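Local coordinates for hemoglobin-like protein (Methylacidiphilum infernorum, PDB 4NK2), which binds heme and, as a group II truncated hemoglobin, probably binds or carries oxygen, at residues A[97-102]-A[108-113]; A[148-151]-A[157-160]. All blocks are in the same frame, centred on the assembly; numbering follows the deposited sequence.

Contact 1. Residues A[97-102]-A[108-113]; sequences SADFVV and PPYYTL. With HEM (protoporphyrin IX containing Fe), chain C.
Y111 crosses F100 on its way to the heme, and its side chain can be followed outward from the loop. CB rests on the helix backbone, 3.7 Å from F100 CA. With CG anti to the backbone N (chi1 -174°), the ring runs on past F100, and its CD1 packs against F100 CB. One face of the ring, toward its rim, receives F100 CD1, giving a T-shaped pair with F100 as the edge, centroids 5.2 Å apart and planes at 77°. Farther out, CE1 passes the heme methyl CMD. The hydroxyl donates a hydrogen bond, Y111 OH to HEM O2D 2.6 Å, to a propionate oxygen that lies at the edge of the ring. F100 also borders the heme: its CB is 3.5 Å from CMD, while CE2 meets the vinyl carbon CAC. Were Y111 replaced by an alanine, O2D would probably lose this donor and the edge of F100 the ring face it meets. D99 lays its carboxylate against Y110 CB, CG to CB 3.6 Å, while salt bridges to K95 and R64 hold its oxygens. V102 CG1 reaches the edge of the Y110 ring, 3.7 Å from CE2, and Y110 OH hydrogen-bonds to E60. Together with R96 and R115, which also hydrogen-bond to the heme, Y111 belongs to the propionate side of the globin heme pocket.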
loop_
_atom_site.group_PDB
_atom_site.type_symbol
_atom_site.label_atom_id
_atom_site.label_comp_id
_atom_site.label_asym_id
_atom_site.label_seq_id
_atom_site.Cartn_x
_atom_site.Cartn_y
_atom_site.Cartn_z
ATOM N N SER A 97 4.223 -2.192 -23.210
ATOM C CA SER A 97 2.828 -2.474 -22.877
ATOM C C SER A 97 2.115 -3.157 -24.024
ATOM O O SER A 97 1.289 -4.055 -23.810
ATOM C CB SER A 97 2.074 -1.190 -22.525
ATOM O OG SER A 97 2.500 -0.695 -21.274
ATOM N N ALA A 98 2.420 -2.732 -25.247
ATOM C CA ALA A 98 1.725 -3.300 -26.402
ATOM C C ALA A 98 2.191 -4.743 -26.603
ATOM O O ALA A 98 1.363 -5.647 -26.856
ATOM C CB ALA A 98 1.950 -2.457 -27.637
ATOM N N ASP A 99 3.503 -4.973 -26.474
ATOM C CA ASP A 99 4.016 -6.348 -26.510
ATOM C C ASP A 99 3.340 -7.209 -25.450
ATOM O O ASP A 99 2.962 -8.345 -25.721
ATOM C CB ASP A 99 5.533 -6.404 -26.288
ATOM C CG ASP A 99 6.332 -5.848 -27.457
ATOM O OD1 ASP A 99 5.773 -5.686 -28.565
ATOM O OD2 ASP A 99 7.539 -5.582 -27.254
ATOM N N PHE A 100 3.201 -6.684 -24.238
ATOM C CA PHE A 100 2.549 -7.440 -23.166
ATOM C C PHE A 100 1.086 -7.772 -23.518
ATOM O O PHE A 100 0.632 -8.908 -23.376
ATOM C CB PHE A 100 2.612 -6.654 -21.849
ATOM C CG PHE A 100 2.018 -7.384 -20.670
ATOM C CD1 PHE A 100 2.684 -8.458 -20.089
ATOM C CD2 PHE A 100 0.803 -6.986 -20.133
ATOM C CE1 PHE A 100 2.138 -9.139 -19.002
ATOM C CE2 PHE A 100 0.243 -7.666 -19.053
ATOM C CZ PHE A 100 0.920 -8.741 -18.481
ATOM N N VAL A 101 0.340 -6.767 -23.961
ATOM C CA VAL A 101 -1.069 -6.960 -24.299
ATOM C C VAL A 101 -1.244 -7.955 -25.437
ATOM O O VAL A 101 -2.115 -8.832 -25.376
ATOM C CB VAL A 101 -1.734 -5.629 -24.699
ATOM C CG1 VAL A 101 -3.078 -5.881 -25.381
ATOM C CG2 VAL A 101 -1.901 -4.716 -23.453
ATOM N N VAL A 102 -0.449 -7.806 -26.494
ATOM C CA VAL A 102 -0.540 -8.724 -27.630
ATOM C C VAL A 102 -0.268 -10.155 -27.166
ATOM O O VAL A 102 -0.991 -11.081 -27.523
ATOM C CB VAL A 102 0.450 -8.344 -28.741
ATOM C CG1 VAL A 102 0.532 -9.458 -29.783
ATOM C CG2 VAL A 102 0.046 -7.031 -29.402
ATOM N N PRO A 108 1.897 -13.620 -30.446
ATOM C CA PRO A 108 3.269 -14.101 -30.248
ATOM C C PRO A 108 3.849 -13.569 -28.932
ATOM O O PRO A 108 3.360 -12.571 -28.405
ATOM C CB PRO A 108 4.023 -13.506 -31.443
ATOM C CG PRO A 108 2.949 -13.328 -32.510
ATOM C CD PRO A 108 1.746 -12.882 -31.717
ATOM N N PRO A 109 4.885 -14.235 -28.401
ATOM C CA PRO A 109 5.379 -13.925 -27.054
ATOM C C PRO A 109 6.339 -12.733 -27.038
ATOM O O PRO A 109 7.451 -12.823 -26.485
ATOM C CB PRO A 109 6.101 -15.223 -26.650
ATOM C CG PRO A 109 6.621 -15.770 -27.945
ATOM C CD PRO A 109 5.593 -15.385 -29.002
ATOM N N TYR A 110 5.908 -11.615 -27.615
ATOM C CA TYR A 110 6.776 -10.444 -27.735
ATOM C C TYR A 110 7.339 -9.972 -26.395
ATOM O O TYR A 110 8.469 -9.484 -26.335
ATOM C CB TYR A 110 6.026 -9.282 -28.392
ATOM C CG TYR A 110 5.595 -9.519 -29.822
ATOM C CD1 TYR A 110 6.532 -9.607 -30.847
ATOM C CD2 TYR A 110 4.251 -9.601 -30.158
ATOM C CE1 TYR A 110 6.135 -9.804 -32.163
ATOM C CE2 TYR A 110 3.848 -9.793 -31.468
ATOM C CZ TYR A 110 4.796 -9.897 -32.464
ATOM O OH TYR A 110 4.403 -10.089 -33.773
ATOM N N TYR A 111 6.555 -10.086 -25.325
ATOM C CA TYR A 111 6.987 -9.520 -24.041
ATOM C C TYR A 111 7.982 -10.422 -23.316
ATOM O O TYR A 111 9.027 -9.967 -22.844
ATOM C CB TYR A 111 5.779 -9.203 -23.133
ATOM C CG TYR A 111 6.179 -8.494 -21.852
ATOM C CD1 TYR A 111 6.318 -7.114 -21.813
ATOM C CD2 TYR A 111 6.442 -9.208 -20.689
ATOM C CE1 TYR A 111 6.699 -6.460 -20.642
ATOM C CE2 TYR A 111 6.825 -8.559 -19.513
ATOM C CZ TYR A 111 6.954 -7.189 -19.505
ATOM O OH TYR A 111 7.329 -6.545 -18.349
ATOM N N THR A 112 7.662 -11.705 -23.223
ATOM C CA THR A 112 8.538 -12.626 -22.510
ATOM C C THR A 112 9.900 -12.768 -23.207
ATOM O O THR A 112 10.930 -12.941 -22.543
ATOM C CB THR A 112 7.838 -13.986 -22.285
ATOM O OG1 THR A 112 7.331 -14.470 -23.525
ATOM C CG2 THR A 112 6.670 -13.817 -21.330
ATOM N N LEU A 113 9.904 -12.661 -24.537
ATOM C CA LEU A 113 11.148 -12.669 -25.324
ATOM C C LEU A 113 12.019 -11.437 -25.094
ATOM O O LEU A 113 13.227 -11.457 -25.358
ATOM C CB LEU A 113 10.842 -12.781 -26.822
ATOM C CG LEU A 113 10.282 -14.120 -27.304
ATOM C CD1 LEU A 113 9.916 -14.087 -28.789
ATOM C CD2 LEU A 113 11.296 -15.223 -27.046
HETATM C CHA HEM C . 4.625 0.105 -16.922
HETATM C CHB HEM C . 1.311 2.930 -14.820
HETATM C CHC HEM C . -1.659 -0.917 -14.408
HETATM C CHD HEM C . 0.960 -2.920 -18.000
HETATM C C1A HEM C . 4.051 1.193 -16.313
HETATM C C2A HEM C . 4.703 2.453 -15.965
HETATM C C3A HEM C . 3.762 3.225 -15.382
HETATM C C4A HEM C . 2.509 2.484 -15.339
HETATM C CMA HEM C . 3.918 4.665 -14.842
HETATM C CAA HEM C . 6.198 2.805 -16.220
HETATM C CBA HEM C . 6.970 2.499 -14.919
HETATM C CGA HEM C . 8.477 2.733 -14.956
HETATM O O1A HEM C . 9.022 3.331 -13.984
HETATM O O2A HEM C . 9.170 2.325 -15.928
HETATM C C1B HEM C . 0.243 2.141 -14.422
HETATM C C2B HEM C . -0.852 2.521 -13.544
HETATM C C3B HEM C . -1.673 1.461 -13.428
HETATM C C4B HEM C . -1.140 0.362 -14.228
HETATM C CMB HEM C . -1.064 3.894 -12.874
HETATM C CAB HEM C . -2.959 1.443 -12.580
HETATM C CBB HEM C . -3.537 0.273 -12.281
HETATM C C1C HEM C . -1.246 -1.799 -15.391
HETATM C C2C HEM C . -1.892 -3.035 -15.810
HETATM C C3C HEM C . -1.153 -3.583 -16.796
HETATM C C4C HEM C . -0.022 -2.712 -17.051
HETATM C CMC HEM C . -3.184 -3.621 -15.199
HETATM C CAC HEM C . -1.424 -4.888 -17.581
HETATM C CBC HEM C . -2.644 -5.442 -17.621
HETATM C C1D HEM C . 2.233 -2.398 -17.974
HETATM C C2D HEM C . 3.410 -2.952 -18.626
HETATM C C3D HEM C . 4.540 -1.990 -18.291
HETATM C C4D HEM C . 3.949 -0.963 -17.464
HETATM C CMD HEM C . 3.528 -4.225 -19.501
HETATM C CAD HEM C . 6.019 -2.122 -18.718
HETATM C CBD HEM C . 6.684 -3.081 -17.726
HETATM C CGD HEM C . 8.134 -3.218 -18.130
HETATM O O1D HEM C . 8.900 -2.244 -17.932
HETATM O O2D HEM C . 8.516 -4.294 -18.662
HETATM N NA HEM C . 2.728 1.253 -15.922
HETATM N NB HEM C . 0.019 0.828 -14.811
HETATM N NC HEM C . -0.116 -1.647 -16.183
HETATM N ND HEM C . 2.595 -1.238 -17.308
HETATM FE FE HEM C . 1.323 -0.253 -15.979
#

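Contact 2. Residues A[148-151]-A[157-160]; sequences VHFP and EFWQ
The backbones of F150 and F158 stay well apart, F150 CA to F158 CA 9.5 Å, so the gap between the loop 148-151 and the helix segment 157-160 is bridged by two aromatic side chains. The loop begins with a Schellman motif: H149, at positive phi (57°), is the first residue to leave helical geometry after helix 131-147, and the chain then turns toward helix 155-165. This joins two consecutive helices of the globin fold. F150 and F158 point their CB atoms at each other's segment, and in both CG is anti to the backbone N, at chi1 -158° in F150, which carries each ring out across the space between the backbones. The side chains cross at about a right angle. Their rings meet obliquely, planes 47° apart and centroids separated by 5.2 Å. The contact is small and wholly apolar, with no hydrogen bond between the segments. Neighbouring helices close around it: V54 and L63 of helix 53-75 touch F150, L145 of helix 131-147 touches both phenylalanines, and Y141 sets its ring against that of F158. P151 packs on F150 from within the loop, its CD lying 3.4 Å above one face toward the rim. Across the contact, the far end of the F150 ring does the touching: CZ faces CD2 and CG of F158, and CE2 comes to 3.9 Å from F158 CB.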
loop_
_atom_site.group_PDB
_atom_site.type_symbol
_atom_site.label_atom_id
_atom_site.label_comp_id
_atom_site.label_asym_id
_atom_site.label_seq_id
_atom_site.Cartn_x
_atom_site.Cartn_y
_atom_site.Cartn_z
ATOM N N VAL A 148 -11.339 2.782 -30.467
ATOM C CA VAL A 148 -10.717 1.974 -31.512
ATOM C C VAL A 148 -11.657 0.869 -32.010
ATOM O O VAL A 148 -11.260 0.024 -32.814
ATOM C CB VAL A 148 -9.387 1.324 -31.044
ATOM C CG1 VAL A 148 -8.440 2.376 -30.475
ATOM C CG2 VAL A 148 -9.657 0.238 -30.001
ATOM N N HIS A 149 -12.893 0.873 -31.525
ATOM C CA HIS A 149 -13.888 -0.107 -31.958
ATOM C C HIS A 149 -13.418 -1.543 -31.722
ATOM O O HIS A 149 -13.516 -2.411 -32.607
ATOM C CB HIS A 149 -14.254 0.119 -33.439
ATOM C CG HIS A 149 -14.419 1.566 -33.793
ATOM N ND1 HIS A 149 -15.262 2.409 -33.097
ATOM C CD2 HIS A 149 -13.829 2.326 -34.747
ATOM C CE1 HIS A 149 -15.184 3.627 -33.608
ATOM N NE2 HIS A 149 -14.332 3.599 -34.620
ATOM N N PHE A 150 -12.907 -1.790 -30.518
ATOM C CA PHE A 150 -12.546 -3.140 -30.113
ATOM C C PHE A 150 -13.746 -4.055 -30.362
ATOM O O PHE A 150 -14.880 -3.704 -30.032
ATOM C CB PHE A 150 -12.171 -3.152 -28.635
ATOM C CG PHE A 150 -11.311 -4.307 -28.244
ATOM C CD1 PHE A 150 -9.947 -4.297 -28.535
ATOM C CD2 PHE A 150 -11.853 -5.398 -27.565
ATOM C CE1 PHE A 150 -9.138 -5.358 -28.165
ATOM C CE2 PHE A 150 -11.051 -6.465 -27.183
ATOM C CZ PHE A 150 -9.689 -6.449 -27.482
ATOM N N PRO A 151 -13.498 -5.234 -30.947
ATOM C CA PRO A 151 -14.593 -6.116 -31.384
ATOM C C PRO A 151 -15.538 -6.464 -30.232
ATOM O O PRO A 151 -15.097 -6.859 -29.144
ATOM C CB PRO A 151 -13.860 -7.368 -31.877
ATOM C CG PRO A 151 -12.455 -6.888 -32.211
ATOM C CD PRO A 151 -12.165 -5.805 -31.214
ATOM N N GLU A 157 -14.421 -9.897 -22.159
ATOM C CA GLU A 157 -13.267 -10.701 -21.777
ATOM C C GLU A 157 -12.042 -9.819 -21.464
ATOM O O GLU A 157 -11.368 -9.995 -20.433
ATOM C CB GLU A 157 -12.948 -11.666 -22.922
ATOM C CG GLU A 157 -12.050 -12.821 -22.548
ATOM C CD GLU A 157 -12.011 -13.896 -23.618
ATOM O OE1 GLU A 157 -11.037 -14.677 -23.634
ATOM O OE2 GLU A 157 -12.957 -13.972 -24.433
ATOM N N PHE A 158 -11.749 -8.881 -22.362
ATOM C CA PHE A 158 -10.636 -7.957 -22.156
ATOM C C PHE A 158 -10.859 -7.079 -20.922
ATOM O O PHE A 158 -9.956 -6.905 -20.088
ATOM C CB PHE A 158 -10.428 -7.080 -23.396
ATOM C CG PHE A 158 -9.163 -6.255 -23.341
ATOM C CD1 PHE A 158 -9.184 -4.954 -22.847
ATOM C CD2 PHE A 158 -7.946 -6.797 -23.734
ATOM C CE1 PHE A 158 -8.009 -4.199 -22.772
ATOM C CE2 PHE A 158 -6.764 -6.044 -23.660
ATOM C CZ PHE A 158 -6.803 -4.746 -23.185
ATOM N N TRP A 159 -12.051 -6.501 -20.813
ATOM C CA TRP A 159 -12.346 -5.606 -19.698
ATOM C C TRP A 159 -12.202 -6.304 -18.348
ATOM O O TRP A 159 -11.595 -5.761 -17.419
ATOM C CB TRP A 159 -13.760 -5.008 -19.800
ATOM C CG TRP A 159 -14.038 -4.127 -18.611
ATOM C CD1 TRP A 159 -14.761 -4.442 -17.483
ATOM C CD2 TRP A 159 -13.535 -2.803 -18.408
ATOM N NE1 TRP A 159 -14.750 -3.374 -16.604
ATOM C CE2 TRP A 159 -13.997 -2.363 -17.145
ATOM C CE3 TRP A 159 -12.736 -1.946 -19.175
ATOM C CZ2 TRP A 159 -13.694 -1.099 -16.639
ATOM C CZ3 TRP A 159 -12.438 -0.690 -18.672
ATOM C CH2 TRP A 159 -12.926 -0.276 -17.419
ATOM N N GLN A 160 -12.776 -7.483 -18.209
ATOM C CA GLN A 160 -12.743 -8.148 -16.927
ATOM C C GLN A 160 -11.316 -8.522 -16.549
ATOM O O GLN A 160 -10.974 -8.578 -15.393
ATOM C CB GLN A 160 -13.679 -9.350 -16.902
ATOM C CG GLN A 160 -13.118 -10.581 -17.532
ATOM O OE1 GLN A 160 -15.350 -11.467 -17.525
ATOM N NE2 GLN A 160 -13.675 -12.868 -18.054
#

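Contact 1 closes before contact 2 opens along the chain, and both belong to the same globin fold, their centres about 17 Å apart. Contact 1 joins helix 87-104 to the loop that follows it; contact 2 joins helix 155-165 to the loop before it. The two meet where these helices pack: V101 CG1 lies 4.1 Å from F158 CE2, and W161 and F165 of helix 155-165 touch F100. Helix 53-75 borders both as well. Contact 1 lines the heme, whereas contact 2 packs between helices 53-75, 131-147 and 155-165, with the F158 side chain still about 7 Å from the cofactor.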